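Local coordinates for glycoside hydrolase 15-related protein (Kribbella flavida, PDB 5Z3E) that hydrolyses the alpha-1,6-glucosidic linkage of isomaltose from the non-reducing end, releasing beta-D-glucose and D-glucose during intracellular breakdown of a starch-derived cyclic tetrasaccharide, at residues A72-G77 with D98-V103; F148-Y153 with V206-A211; G154-S159 with D179-Y184; Y184-W189 with L235-R240; G214-V219 with A239-L244. The protein carries 1 engineered substitution. One frame throughout, in Å; residues are numbered along the deposited sequence. Where two conformers were deposited one is given.

Contact 1: A72-G77 with D98-V103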
# COMPACT_ATOMS: atom_id res chain seq x y z
N ALA A 72 2.45 11.94 6.80
CA ALA A 72 2.57 11.18 5.58
C ALA A 72 3.01 9.76 5.89
O ALA A 72 3.82 9.55 6.79
CB ALA A 72 3.57 11.82 4.65
N TRP A 73 2.49 8.82 5.12
CA TRP A 73 2.86 7.42 5.19
C TRP A 73 3.44 7.00 3.85
O TRP A 73 2.92 7.38 2.79
CB TRP A 73 1.64 6.54 5.45
CG TRP A 73 1.13 6.44 6.85
CD1 TRP A 73 1.18 5.32 7.61
CD2 TRP A 73 0.39 7.40 7.62
NE1 TRP A 73 0.56 5.50 8.81
CE2 TRP A 73 0.05 6.77 8.84
CE3 TRP A 73 -0.04 8.71 7.40
CZ2 TRP A 73 -0.72 7.41 9.81
CZ3 TRP A 73 -0.80 9.36 8.37
CH2 TRP A 73 -1.13 8.70 9.57
N LEU A 74 4.47 6.17 3.88
CA LEU A 74 5.01 5.62 2.65
C LEU A 74 4.04 4.66 1.96
O LEU A 74 4.03 4.59 0.73
CB LEU A 74 6.36 4.93 2.88
CG LEU A 74 7.45 5.82 3.40
CD1 LEU A 74 8.76 5.05 3.45
CD2 LEU A 74 7.60 7.07 2.61
N ARG A 75 3.22 3.93 2.72
CA ARG A 75 2.21 3.04 2.12
C ARG A 75 1.21 3.86 1.31
O ARG A 75 1.09 3.72 0.09
CB ARG A 75 1.54 2.23 3.22
CG ARG A 75 0.30 1.48 2.81
CD ARG A 75 -0.21 0.57 3.90
NE ARG A 75 -0.59 1.30 5.08
CZ ARG A 75 0.07 1.30 6.25
NH1 ARG A 75 -0.34 2.11 7.20
NH2 ARG A 75 1.09 0.50 6.44
N ASP A 76 0.50 4.76 1.99
CA ASP A 76 -0.50 5.57 1.30
C ASP A 76 0.16 6.33 0.16
O ASP A 76 -0.37 6.45 -0.94
CB ASP A 76 -1.14 6.59 2.23
CG ASP A 76 -1.92 5.99 3.38
OD1 ASP A 76 -1.34 5.12 4.06
OD2 ASP A 76 -3.09 6.41 3.59
N GLY A 77 1.33 6.92 0.45
CA GLY A 77 1.96 7.79 -0.51
C GLY A 77 2.44 7.08 -1.76
O GLY A 77 2.37 7.63 -2.85
N ASP A 98 11.17 12.49 -4.72
CA ASP A 98 12.22 13.35 -4.17
C ASP A 98 12.09 13.43 -2.66
O ASP A 98 13.09 13.33 -1.93
CB ASP A 98 12.09 14.77 -4.73
CG ASP A 98 12.56 14.95 -6.16
OD1 ASP A 98 13.29 14.06 -6.70
OD2 ASP A 98 12.21 16.01 -6.74
N TRP A 99 10.89 13.67 -2.17
CA TRP A 99 10.68 13.81 -0.74
C TRP A 99 11.10 12.55 -0.01
O TRP A 99 11.86 12.61 0.96
CB TRP A 99 9.23 14.20 -0.45
CG TRP A 99 8.95 14.29 1.01
CD1 TRP A 99 9.23 15.33 1.83
CD2 TRP A 99 8.36 13.28 1.83
NE1 TRP A 99 8.88 15.03 3.12
CE2 TRP A 99 8.32 13.77 3.15
CE3 TRP A 99 7.84 12.01 1.57
CZ2 TRP A 99 7.81 13.03 4.19
CZ3 TRP A 99 7.32 11.29 2.60
CH2 TRP A 99 7.31 11.79 3.90
N VAL A 100 10.61 11.39 -0.46
CA VAL A 100 10.94 10.14 0.21
C VAL A 100 12.45 9.91 0.19
O VAL A 100 13.06 9.54 1.20
CB VAL A 100 10.22 8.94 -0.42
CG1 VAL A 100 10.67 7.66 0.26
CG2 VAL A 100 8.71 9.08 -0.37
N ASP A 101 13.05 10.06 -0.98
CA ASP A 101 14.50 9.87 -1.12
C ASP A 101 15.24 10.72 -0.11
O ASP A 101 16.13 10.24 0.59
CB ASP A 101 14.87 10.22 -2.56
CG ASP A 101 16.36 10.29 -2.85
OD1 ASP A 101 17.11 9.45 -2.33
OD2 ASP A 101 16.70 11.19 -3.65
N GLY A 102 14.91 12.00 -0.02
CA GLY A 102 15.61 12.86 0.91
C GLY A 102 15.40 12.47 2.35
O GLY A 102 16.32 12.54 3.18
N VAL A 103 14.19 12.06 2.70
CA VAL A 103 13.90 11.59 4.04
C VAL A 103 14.75 10.37 4.37
O VAL A 103 15.28 10.27 5.48
CB VAL A 103 12.39 11.30 4.16
CG1 VAL A 103 12.06 10.48 5.38
CG2 VAL A 103 11.61 12.62 4.16
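Trp-99, on helix 90-105, reaches Ala-72 with the far end of its six-membered ring, CH2 lying 3.8 Å from CB of Ala-72. That methyl approaches the indole obliquely, as does a branch of Leu-74, whose CD2 is 4.2 Å from CZ3 of Trp-99. A chi1 of 177° turns the indole of Trp-99 away from its own backbone N and out across the gap, while NE1 is used elsewhere, bonded to the carbonyl O of Phe-136. Val-100 comes next and presents both methyls to one atom of Leu-74: CD2 of Leu-74 is 3.8 Å from CG2 and 3.9 Å from CG1 of Val-100. These two side chains cross obliquely, and Trp-156 of helix 151-167 packs on Val-100 as well. One turn after Trp-99, Val-103 covers part of one face of its ring, with CG2 standing 3.6 Å above the Trp-99 plane near the rim. The contact thus joins the start of helix 74-87, where Trp-73 is the N-cap, to the next helix of the (alpha/alpha)6 barrel. No hydrogen bond crosses it, and every touching side chain is buried, which implies that the direct contact is made by methyl-to-methyl and methyl-to-ring packing.

Contact 2: F148-Y153 with V206-A211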
# COMPACT_ATOMS: atom_id res chain seq x y z
N PHE A 148 5.45 0.15 14.70
CA PHE A 148 6.52 -0.39 13.86
C PHE A 148 5.97 -1.20 12.68
O PHE A 148 5.26 -2.19 12.87
CB PHE A 148 7.43 -1.30 14.69
CG PHE A 148 8.46 -2.04 13.89
CD1 PHE A 148 9.30 -1.39 13.01
CD2 PHE A 148 8.60 -3.41 14.03
CE1 PHE A 148 10.22 -2.08 12.26
CE2 PHE A 148 9.53 -4.11 13.26
CZ PHE A 148 10.33 -3.45 12.39
N GLN A 149 6.35 -0.80 11.46
CA GLN A 149 5.91 -1.42 10.22
C GLN A 149 7.06 -1.39 9.23
O GLN A 149 7.74 -0.35 9.13
CB GLN A 149 4.75 -0.64 9.57
CG GLN A 149 3.43 -0.75 10.34
CD GLN A 149 2.31 0.10 9.72
OE1 GLN A 149 2.57 1.09 9.06
NE2 GLN A 149 1.07 -0.30 9.92
N THR A 150 7.24 -2.44 8.44
CA THR A 150 8.23 -2.43 7.37
C THR A 150 7.62 -2.35 5.98
O THR A 150 8.37 -2.18 5.01
CB THR A 150 9.11 -3.66 7.49
OG1 THR A 150 8.24 -4.78 7.57
CG2 THR A 150 10.04 -3.56 8.70
N ASP A 151 6.30 -2.47 5.84
CA ASP A 151 5.70 -2.55 4.51
C ASP A 151 5.96 -1.33 3.66
O ASP A 151 6.15 -1.44 2.44
CB ASP A 151 4.18 -2.80 4.59
CG ASP A 151 3.44 -1.71 5.29
OD1 ASP A 151 3.65 -1.55 6.51
OD2 ASP A 151 2.68 -0.98 4.61
N GLY A 152 5.93 -0.14 4.26
CA GLY A 152 5.99 1.07 3.47
C GLY A 152 7.28 1.23 2.71
O GLY A 152 7.31 1.77 1.60
N TYR A 153 8.39 0.77 3.29
CA TYR A 153 9.67 0.83 2.62
C TYR A 153 9.69 -0.06 1.39
O TYR A 153 10.27 0.29 0.36
CB TYR A 153 10.81 0.48 3.63
CG TYR A 153 10.83 1.47 4.78
CD1 TYR A 153 11.38 2.73 4.62
CD2 TYR A 153 10.26 1.20 6.00
CE1 TYR A 153 11.31 3.69 5.61
CE2 TYR A 153 10.18 2.14 7.00
CZ TYR A 153 10.68 3.42 6.80
OH TYR A 153 10.61 4.42 7.72
N VAL A 206 1.29 -11.44 5.87
CA VAL A 206 1.58 -11.82 4.50
C VAL A 206 1.55 -10.61 3.56
O VAL A 206 2.38 -10.57 2.64
CB VAL A 206 0.70 -13.00 4.09
CG1 VAL A 206 0.84 -13.33 2.61
CG2 VAL A 206 1.08 -14.22 4.92
N SER A 207 0.68 -9.62 3.77
CA SER A 207 0.72 -8.46 2.90
C SER A 207 1.89 -7.52 3.21
O SER A 207 2.24 -6.69 2.36
CB SER A 207 -0.59 -7.70 2.88
OG SER A 207 -0.85 -7.16 4.16
N THR A 208 2.50 -7.63 4.38
CA THR A 208 3.75 -6.93 4.68
C THR A 208 4.93 -7.62 4.01
O THR A 208 5.71 -6.99 3.30
CB THR A 208 3.95 -6.78 6.19
OG1 THR A 208 2.87 -6.01 6.70
CG2 THR A 208 5.29 -6.15 6.50
N LEU A 209 5.03 -8.93 4.21
CA LEU A 209 6.01 -9.73 3.48
C LEU A 209 5.86 -9.51 2.00
O LEU A 209 6.85 -9.39 1.26
CB LEU A 209 5.85 -11.20 3.85
CG LEU A 209 6.25 -11.56 5.27
CD1 LEU A 209 5.72 -12.94 5.63
CD2 LEU A 209 7.76 -11.50 5.46
N GLY A 210 4.62 -9.46 1.50
CA GLY A 210 4.39 -9.24 0.10
C GLY A 210 4.89 -7.89 -0.38
O GLY A 210 5.52 -7.80 -1.45
N ALA A 211 4.62 -6.83 0.37
CA ALA A 211 5.10 -5.50 0.01
C ALA A 211 6.62 -5.48 -0.10
O ALA A 211 7.19 -4.89 -1.01
CB ALA A 211 4.63 -4.49 1.03
O HOH W 1 3.54 -3.78 8.04
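Thr-208 turns its methyl, not its hydroxyl, to Thr-150: CG2 of Thr-208 lies 3.4 Å from OG1 of Thr-150, and the two side chains cross at about a right angle. The same methyl is 4.0 Å from CB of Asp-151. One turn further along helix 206-220, CB of Ala-211 rests 3.7 Å from the carbonyl O of Asp-151. The backbones are very close here, with CA of Asp-151 only 4.8 Å from CA of Thr-208, and the backbone N of Asp-151 is buried without a partner. The Thr-208 hydroxyl is used through a water: OG1 of Thr-208 donates to it at 2.7 Å, and the water in turn donates to OD1 of Asp-151, also at 2.7 Å. Family 15 enzymes fold as an (alpha/alpha)6 barrel whose active site is built from loops between helices, and this contact joins the start of helix 151-167 to the start of helix 206-220 close to that site. A chi1 of -62° sets OG1 of Thr-208 beside its backbone N and leaves the methyl, anti to that N, turned to Thr-150. Asp-151 is fixed further by Arg-75, which makes a salt bridge to OD2. The side chains of Thr-208 and Asp-195, the predicted proton acceptor, are about 5 Å apart, and those of Asp-151 and Glu-198, the inferred proton donor, about 8 Å.

Contact 3: G154-S159 with D179-Y184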
# COMPACT_ATOMS: atom_id res chain seq x y z
N GLY A 154 9.07 -1.25 1.49
CA GLY A 154 8.96 -2.12 0.33
C GLY A 154 8.09 -1.51 -0.76
O GLY A 154 8.41 -1.56 -1.95
N MET A 155 6.95 -0.93 -0.36
CA MET A 155 6.08 -0.28 -1.32
C MET A 155 6.80 0.84 -2.03
O MET A 155 6.62 1.03 -3.24
CB MET A 155 4.82 0.23 -0.65
CG MET A 155 4.03 -0.87 0.01
SD MET A 155 2.36 -0.32 0.29
CE MET A 155 1.71 -1.65 1.30
N TRP A 156 7.60 1.63 -1.31
CA TRP A 156 8.25 2.75 -1.97
C TRP A 156 9.21 2.26 -3.06
O TRP A 156 9.24 2.79 -4.16
CB TRP A 156 8.99 3.65 -0.99
CG TRP A 156 9.60 4.80 -1.74
CD1 TRP A 156 8.92 5.72 -2.47
CD2 TRP A 156 10.98 5.07 -1.98
NE1 TRP A 156 9.76 6.56 -3.12
CE2 TRP A 156 11.04 6.18 -2.85
CE3 TRP A 156 12.18 4.49 -1.54
CZ2 TRP A 156 12.26 6.75 -3.25
CZ3 TRP A 156 13.37 5.06 -1.96
CH2 TRP A 156 13.40 6.17 -2.80
N LEU A 157 10.00 1.22 -2.76
CA LEU A 157 10.89 0.67 -3.77
C LEU A 157 10.11 0.25 -5.01
O LEU A 157 10.51 0.54 -6.15
CB LEU A 157 11.65 -0.52 -3.20
CG LEU A 157 12.71 -0.19 -2.15
CD1 LEU A 157 13.35 -1.49 -1.68
CD2 LEU A 157 13.77 0.77 -2.67
N TRP A 158 9.02 -0.48 -4.82
CA TRP A 158 8.17 -0.86 -5.94
C TRP A 158 7.71 0.37 -6.71
O TRP A 158 7.77 0.43 -7.95
CB TRP A 158 6.98 -1.70 -5.45
CG TRP A 158 5.83 -1.75 -6.40
CD1 TRP A 158 5.73 -2.46 -7.56
CD2 TRP A 158 4.63 -0.95 -6.33
NE1 TRP A 158 4.54 -2.17 -8.19
CE2 TRP A 158 3.86 -1.25 -7.45
CE3 TRP A 158 4.12 -0.05 -5.39
CZ2 TRP A 158 2.59 -0.66 -7.68
CZ3 TRP A 158 2.89 0.53 -5.59
CH2 TRP A 158 2.14 0.21 -6.73
N SER A 159 7.22 1.37 -6.00
CA SER A 159 6.65 2.56 -6.62
C SER A 159 7.67 3.33 -7.45
O SER A 159 7.40 3.73 -8.59
CB SER A 159 6.02 3.43 -5.55
OG SER A 159 5.59 4.67 -6.04
N ASP A 179 19.11 2.92 -1.71
CA ASP A 179 20.11 2.13 -1.01
C ASP A 179 19.78 2.01 0.47
O ASP A 179 19.99 0.93 1.07
CB ASP A 179 21.49 2.75 -1.17
CG ASP A 179 22.11 2.58 -2.55
OD1 ASP A 179 21.67 1.72 -3.33
OD2 ASP A 179 23.12 3.30 -2.82
N VAL A 180 19.33 3.09 1.10
CA VAL A 180 18.95 3.03 2.51
C VAL A 180 17.81 2.03 2.72
O VAL A 180 17.85 1.18 3.61
CB VAL A 180 18.57 4.42 3.06
CG1 VAL A 180 18.05 4.34 4.47
CG2 VAL A 180 19.76 5.36 3.00
N ALA A 181 16.76 2.14 1.89
CA ALA A 181 15.62 1.25 2.02
C ALA A 181 15.99 -0.20 1.79
O ALA A 181 15.52 -1.09 2.52
CB ALA A 181 14.52 1.69 1.07
N VAL A 182 16.81 -0.47 0.77
CA VAL A 182 17.22 -1.84 0.50
C VAL A 182 18.01 -2.40 1.66
O VAL A 182 17.75 -3.51 2.13
CB VAL A 182 18.03 -1.95 -0.81
CG1 VAL A 182 18.64 -3.32 -0.94
CG2 VAL A 182 17.15 -1.65 -2.02
N ASP A 183 19.01 -1.66 2.14
CA ASP A 183 19.82 -2.17 3.25
C ASP A 183 18.94 -2.48 4.46
O ASP A 183 19.14 -3.48 5.15
CB ASP A 183 20.90 -1.16 3.63
CG ASP A 183 22.07 -1.10 2.66
OD1 ASP A 183 22.26 -2.03 1.85
OD2 ASP A 183 22.85 -0.13 2.79
N TYR A 184 17.99 -1.60 4.75
CA TYR A 184 17.08 -1.79 5.88
C TYR A 184 16.25 -3.06 5.70
O TYR A 184 16.15 -3.88 6.62
CB TYR A 184 16.21 -0.55 5.99
CG TYR A 184 15.28 -0.51 7.18
CD1 TYR A 184 15.75 -0.40 8.47
CD2 TYR A 184 13.90 -0.53 7.01
CE1 TYR A 184 14.90 -0.31 9.56
CE2 TYR A 184 13.03 -0.43 8.08
CZ TYR A 184 13.53 -0.30 9.36
OH TYR A 184 12.75 -0.14 10.46
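Leu-157 is the main projection here, a forked side chain on helix 151-167 that packs against Ala-181 and Val-182 on helix 175-188. The axes of the two short segments come no nearer than 10.0 Å and cross at -135°, and Leu-157 bridges much of that gap. One prong goes to each partner: CD2 lies 3.9 Å from CB of Ala-181, while CD1 meets CG2 of Val-182 at 3.8 Å. The stem is close too, with CG of Leu-157 4.1 Å from CB of Ala-181, so the alanine methyl lies alongside the CG-CD2 limb of the leucine. Beside the leucine, the same methyl also reaches CE3 of Trp-156, 4.5 Å from CB of Ala-181, at the edge of the indole and near its plane. Leu-157 and Val-182 cross at about a right angle. In Val-182 a chi1 of 170° puts CG2 beside the backbone N, where it meets the CD1 branch of the leucine. On the five-membered ring of Trp-156, NE1 hydrogen-bonds ND1 of His-97, and the indole also packs on Phe-96, Val-100 and Leu-104 of helix 90-105. The contact between these successive helices of the barrel rests on the fit of branched and small apolar groups in a buried seam, with no hydrogen bond across it.

Contact 4: Y184-W189 with L235-R240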
# COMPACT_ATOMS: atom_id res chain seq x y z
N TYR A 184 17.99 -1.60 4.75
CA TYR A 184 17.08 -1.79 5.88
C TYR A 184 16.25 -3.06 5.70
O TYR A 184 16.15 -3.88 6.62
CB TYR A 184 16.21 -0.55 5.99
CG TYR A 184 15.28 -0.51 7.18
CD1 TYR A 184 15.75 -0.40 8.47
CD2 TYR A 184 13.90 -0.53 7.01
CE1 TYR A 184 14.90 -0.31 9.56
CE2 TYR A 184 13.03 -0.43 8.08
CZ TYR A 184 13.53 -0.30 9.36
OH TYR A 184 12.75 -0.14 10.46
N LEU A 185 15.64 -3.23 4.53
CA LEU A 185 14.79 -4.38 4.30
C LEU A 185 15.55 -5.69 4.26
O LEU A 185 15.05 -6.71 4.73
CB LEU A 185 13.97 -4.19 3.04
CG LEU A 185 12.91 -3.09 3.11
CD1 LEU A 185 12.26 -2.91 1.77
CD2 LEU A 185 11.90 -3.39 4.20
N LEU A 186 16.76 -5.69 3.70
CA LEU A 186 17.53 -6.93 3.68
C LEU A 186 17.82 -7.40 5.11
O LEU A 186 17.90 -8.60 5.36
CB LEU A 186 18.83 -6.77 2.89
CG LEU A 186 18.67 -6.58 1.39
CD1 LEU A 186 20.03 -6.30 0.78
CD2 LEU A 186 18.03 -7.77 0.71
N ALA A 187 18.00 -6.47 6.03
CA ALA A 187 18.26 -6.81 7.42
C ALA A 187 17.03 -7.22 8.19
O ALA A 187 17.13 -8.05 9.10
CB ALA A 187 18.92 -5.63 8.12
N PHE A 188 15.87 -6.63 7.89
CA PHE A 188 14.72 -6.71 8.79
C PHE A 188 13.46 -7.30 8.18
O PHE A 188 12.40 -7.29 8.81
CB PHE A 188 14.45 -5.33 9.41
CG PHE A 188 15.59 -4.84 10.24
CD1 PHE A 188 16.00 -5.54 11.35
CD2 PHE A 188 16.27 -3.68 9.92
CE1 PHE A 188 17.03 -5.11 12.12
CE2 PHE A 188 17.32 -3.24 10.68
CZ PHE A 188 17.71 -3.95 11.77
N TRP A 189 13.55 -7.87 6.98
CA TRP A 189 12.36 -8.39 6.32
C TRP A 189 11.64 -9.46 7.13
O TRP A 189 10.42 -9.58 7.00
CB TRP A 189 12.71 -8.92 4.95
CG TRP A 189 13.53 -10.13 5.00
CD1 TRP A 189 14.90 -10.20 5.03
CD2 TRP A 189 13.05 -11.48 5.06
NE1 TRP A 189 15.30 -11.50 5.08
CE2 TRP A 189 14.17 -12.30 5.10
CE3 TRP A 189 11.78 -12.07 5.09
CZ2 TRP A 189 14.06 -13.71 5.13
CZ3 TRP A 189 11.65 -13.42 5.15
CH2 TRP A 189 12.78 -14.22 5.19
N LEU A 235 17.10 -10.49 -4.80
CA LEU A 235 16.33 -11.62 -5.33
C LEU A 235 16.43 -12.85 -4.44
O LEU A 235 15.48 -13.64 -4.37
CB LEU A 235 16.68 -11.93 -6.77
CG LEU A 235 16.39 -10.81 -7.76
CD1 LEU A 235 16.54 -11.31 -9.18
CD2 LEU A 235 15.00 -10.18 -7.55
N GLN A 236 17.57 -13.04 -3.78
CA GLN A 236 17.70 -14.17 -2.88
C GLN A 236 16.77 -14.01 -1.67
O GLN A 236 16.11 -14.96 -1.25
CB GLN A 236 19.14 -14.38 -2.46
CG GLN A 236 19.36 -15.79 -1.91
CD GLN A 236 19.38 -16.88 -2.99
OE1 GLN A 236 20.13 -16.77 -3.95
NE2 GLN A 236 18.56 -17.90 -2.89
N VAL A 237 16.71 -12.79 -1.11
CA VAL A 237 15.81 -12.53 0.01
C VAL A 237 14.36 -12.63 -0.46
O VAL A 237 13.52 -13.18 0.25
CB VAL A 237 16.13 -11.20 0.70
CG1 VAL A 237 15.00 -10.77 1.62
CG2 VAL A 237 17.43 -11.33 1.46
N ALA A 238 14.03 -12.12 -1.65
CA ALA A 238 12.68 -12.29 -2.15
C ALA A 238 12.31 -13.78 -2.20
O ALA A 238 11.19 -14.16 -1.85
CB ALA A 238 12.50 -11.62 -3.49
N ALA A 239 13.23 -14.65 -2.63
CA ALA A 239 12.98 -16.08 -2.63
C ALA A 239 12.76 -16.62 -1.22
O ALA A 239 11.92 -17.50 -1.03
CB ALA A 239 14.12 -16.81 -3.34
N ARG A 240 13.52 -16.11 -0.25
CA ARG A 240 13.33 -16.49 1.15
C ARG A 240 11.95 -16.09 1.65
O ARG A 240 11.32 -16.84 2.41
CB ARG A 240 14.41 -15.85 2.02
CG ARG A 240 15.82 -16.35 1.75
CD ARG A 240 16.87 -15.78 2.67
NE ARG A 240 18.16 -16.36 2.35
CZ ARG A 240 19.28 -15.78 1.86
NH1 ARG A 240 19.26 -14.50 1.39
NH2 ARG A 240 20.38 -16.53 1.60
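A CH-pi contact, partly buried, ties the C-terminal part of helix 175-188 and Trp-189 to helix 231-248. Its centre is CG1 of Val-237, which stands over one face of Trp-189, 3.5 Å from the centroid of the five-membered ring and 15° off the ring normal. The methyl is nearly equidistant from two indole atoms, lying 3.5 Å from both CD1 and NE1 of Trp-189. A chi1 of 68° sets CG of Trp-189 between its backbone N and carbonyl carbon, and the indole stands with its face to the valine; the carbonyl O atoms of Leu-185 and Leu-186 lie at the ring's edge, in its plane. The other valine methyl serves a second partner: CG2 of Val-237 is 3.7 Å from CD2 of Leu-186. One turn later Arg-240 comes against the benzene end of the indole with its CB, 3.8 Å from CZ2 of Trp-189, at an oblique approach. Ile-241 extends the cover of the same face, over the benzene part, Leu-244 also touches the ring, and Leu-216 of helix 206-220 packs on Val-237. The contact is one of the helix-to-helix seams of the (alpha/alpha)6 barrel, the fold of family 15 hydrolases.

Contact 5: G214-V219 with A239-L244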
# COMPACT_ATOMS: atom_id res chain seq x y z
N GLY A 214 7.67 -7.31 -3.21
CA GLY A 214 7.47 -6.53 -4.41
C GLY A 214 8.57 -5.50 -4.61
O GLY A 214 9.05 -5.29 -5.74
N GLY A 215 8.97 -4.81 -3.55
CA GLY A 215 10.04 -3.85 -3.66
C GLY A 215 11.37 -4.47 -4.01
O GLY A 215 12.12 -3.94 -4.83
N LEU A 216 11.70 -5.59 -3.37
CA LEU A 216 12.96 -6.27 -3.63
C LEU A 216 13.04 -6.82 -5.03
O LEU A 216 14.08 -6.72 -5.69
CB LEU A 216 13.20 -7.35 -2.58
CG LEU A 216 13.43 -6.87 -1.15
CD1 LEU A 216 13.63 -8.06 -0.24
CD2 LEU A 216 14.58 -5.88 -1.03
N VAL A 217 11.96 -7.43 -5.53
CA VAL A 217 11.96 -7.92 -6.90
C VAL A 217 12.06 -6.73 -7.87
O VAL A 217 12.76 -6.83 -8.89
CB VAL A 217 10.76 -8.82 -7.19
CG1 VAL A 217 10.66 -9.16 -8.66
CG2 VAL A 217 10.85 -10.09 -6.36
N ALA A 218 11.39 -5.62 -7.56
CA ALA A 218 11.46 -4.47 -8.45
C ALA A 218 12.91 -4.01 -8.61
O ALA A 218 13.36 -3.78 -9.74
CB ALA A 218 10.58 -3.35 -7.93
N VAL A 219 13.65 -3.85 -7.53
CA VAL A 219 15.03 -3.39 -7.68
C VAL A 219 15.95 -4.48 -8.21
O VAL A 219 16.87 -4.18 -8.98
CB VAL A 219 15.61 -2.76 -6.38
CG1 VAL A 219 14.87 -1.49 -6.01
CG2 VAL A 219 15.65 -3.72 -5.21
N ALA A 239 13.23 -14.65 -2.63
CA ALA A 239 12.98 -16.08 -2.63
C ALA A 239 12.76 -16.62 -1.22
O ALA A 239 11.92 -17.50 -1.03
CB ALA A 239 14.12 -16.81 -3.34
N ARG A 240 13.52 -16.11 -0.25
CA ARG A 240 13.33 -16.49 1.15
C ARG A 240 11.95 -16.09 1.65
O ARG A 240 11.32 -16.84 2.41
CB ARG A 240 14.41 -15.85 2.02
CG ARG A 240 15.82 -16.35 1.75
CD ARG A 240 16.87 -15.78 2.67
NE ARG A 240 18.16 -16.36 2.35
CZ ARG A 240 19.28 -15.78 1.86
NH1 ARG A 240 19.26 -14.50 1.39
NH2 ARG A 240 20.38 -16.53 1.60
N ILE A 241 11.46 -14.92 1.26
CA ILE A 241 10.12 -14.50 1.61
C ILE A 241 9.10 -15.49 1.06
O ILE A 241 8.19 -15.93 1.76
CB ILE A 241 9.83 -13.07 1.12
CG1 ILE A 241 10.68 -12.06 1.89
CG2 ILE A 241 8.35 -12.77 1.27
CD1 ILE A 241 10.67 -10.66 1.32
N ARG A 242 9.25 -15.83 -0.22
CA ARG A 242 8.32 -16.77 -0.82
C ARG A 242 8.37 -18.13 -0.13
O ARG A 242 7.33 -18.77 0.04
CB ARG A 242 8.54 -16.90 -2.32
CG ARG A 242 8.31 -15.61 -3.07
CD ARG A 242 8.28 -15.80 -4.59
NE ARG A 242 9.50 -16.40 -5.10
CZ ARG A 242 10.57 -15.75 -5.56
NH1 ARG A 242 10.59 -14.43 -5.65
NH2 ARG A 242 11.65 -16.44 -5.91
N SER A 243 9.55 -18.58 0.28
CA SER A 243 9.66 -19.83 1.02
C SER A 243 8.85 -19.78 2.32
O SER A 243 8.18 -20.74 2.69
CB SER A 243 11.10 -20.15 1.37
OG SER A 243 11.89 -20.41 0.24
N LEU A 244 8.95 -18.67 3.04
CA LEU A 244 8.25 -18.52 4.29
C LEU A 244 6.73 -18.53 4.07
O LEU A 244 5.98 -19.17 4.81
CB LEU A 244 8.74 -17.26 4.94
CG LEU A 244 8.33 -17.01 6.32
CD1 LEU A 244 8.68 -18.17 7.26
CD2 LEU A 244 9.06 -15.73 6.83
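Helices 206-220 and 231-248 stay well apart in this region, the nearest pair of CA atoms being those of Val-217 and Ala-239 at 9.3 Å. Side chains reach across the gap. Leu-216 and Ile-241 meet tip to tip through their terminal methyls, with CD1 of Leu-216 4.2 Å from CD1 of Ile-241. Each chain is drawn out to reach that point: chi2 is 179° in Leu-216 and 169° in Ile-241, which places each CD1 at the far end. The second touch is looser and mixed in character. CG2 of Val-217 lies 4.4 Å from NH1 of Arg-242, at the edge of the guanidinium and near its plane. The same NH1 bonds NE2 of His-213 on helix 206-220, and CA of Ala-239 lies 3.6 Å above one face of the Arg-242 guanidinium, toward the rim. The contact is thus small, burying 75 Å² in all, and no hydrogen bond passes directly between the two segments. Around it, Leu-209 and Ile-212 pack on Ile-241, Ala-238 meets Val-217, and helix 151-167 borders helix 206-220 where Val-161 touches Ala-218 and Val-219.

Along the chain contact 1 closes before the others open; contact 3 lies nested within the loop closed by contact 2, whose segments alternate with those of contact 4, and contacts 4 and 5 end on the same helix. Helix 151-167 serves contacts 2 and 3, helix 175-188 contacts 3 and 4, helix 206-220 contacts 2 and 5, and helix 231-248 contacts 4 and 5, whose centres are 6 Å apart. Contact 1 is about 21 Å from both, centre to centre, yet touches contact 2 through the Arg-75 to Asp-151 salt bridge and packs on contact 3, 11 Å away between centres. Together they join helices successive or next but one in sequence, from near the catalytic residues outward.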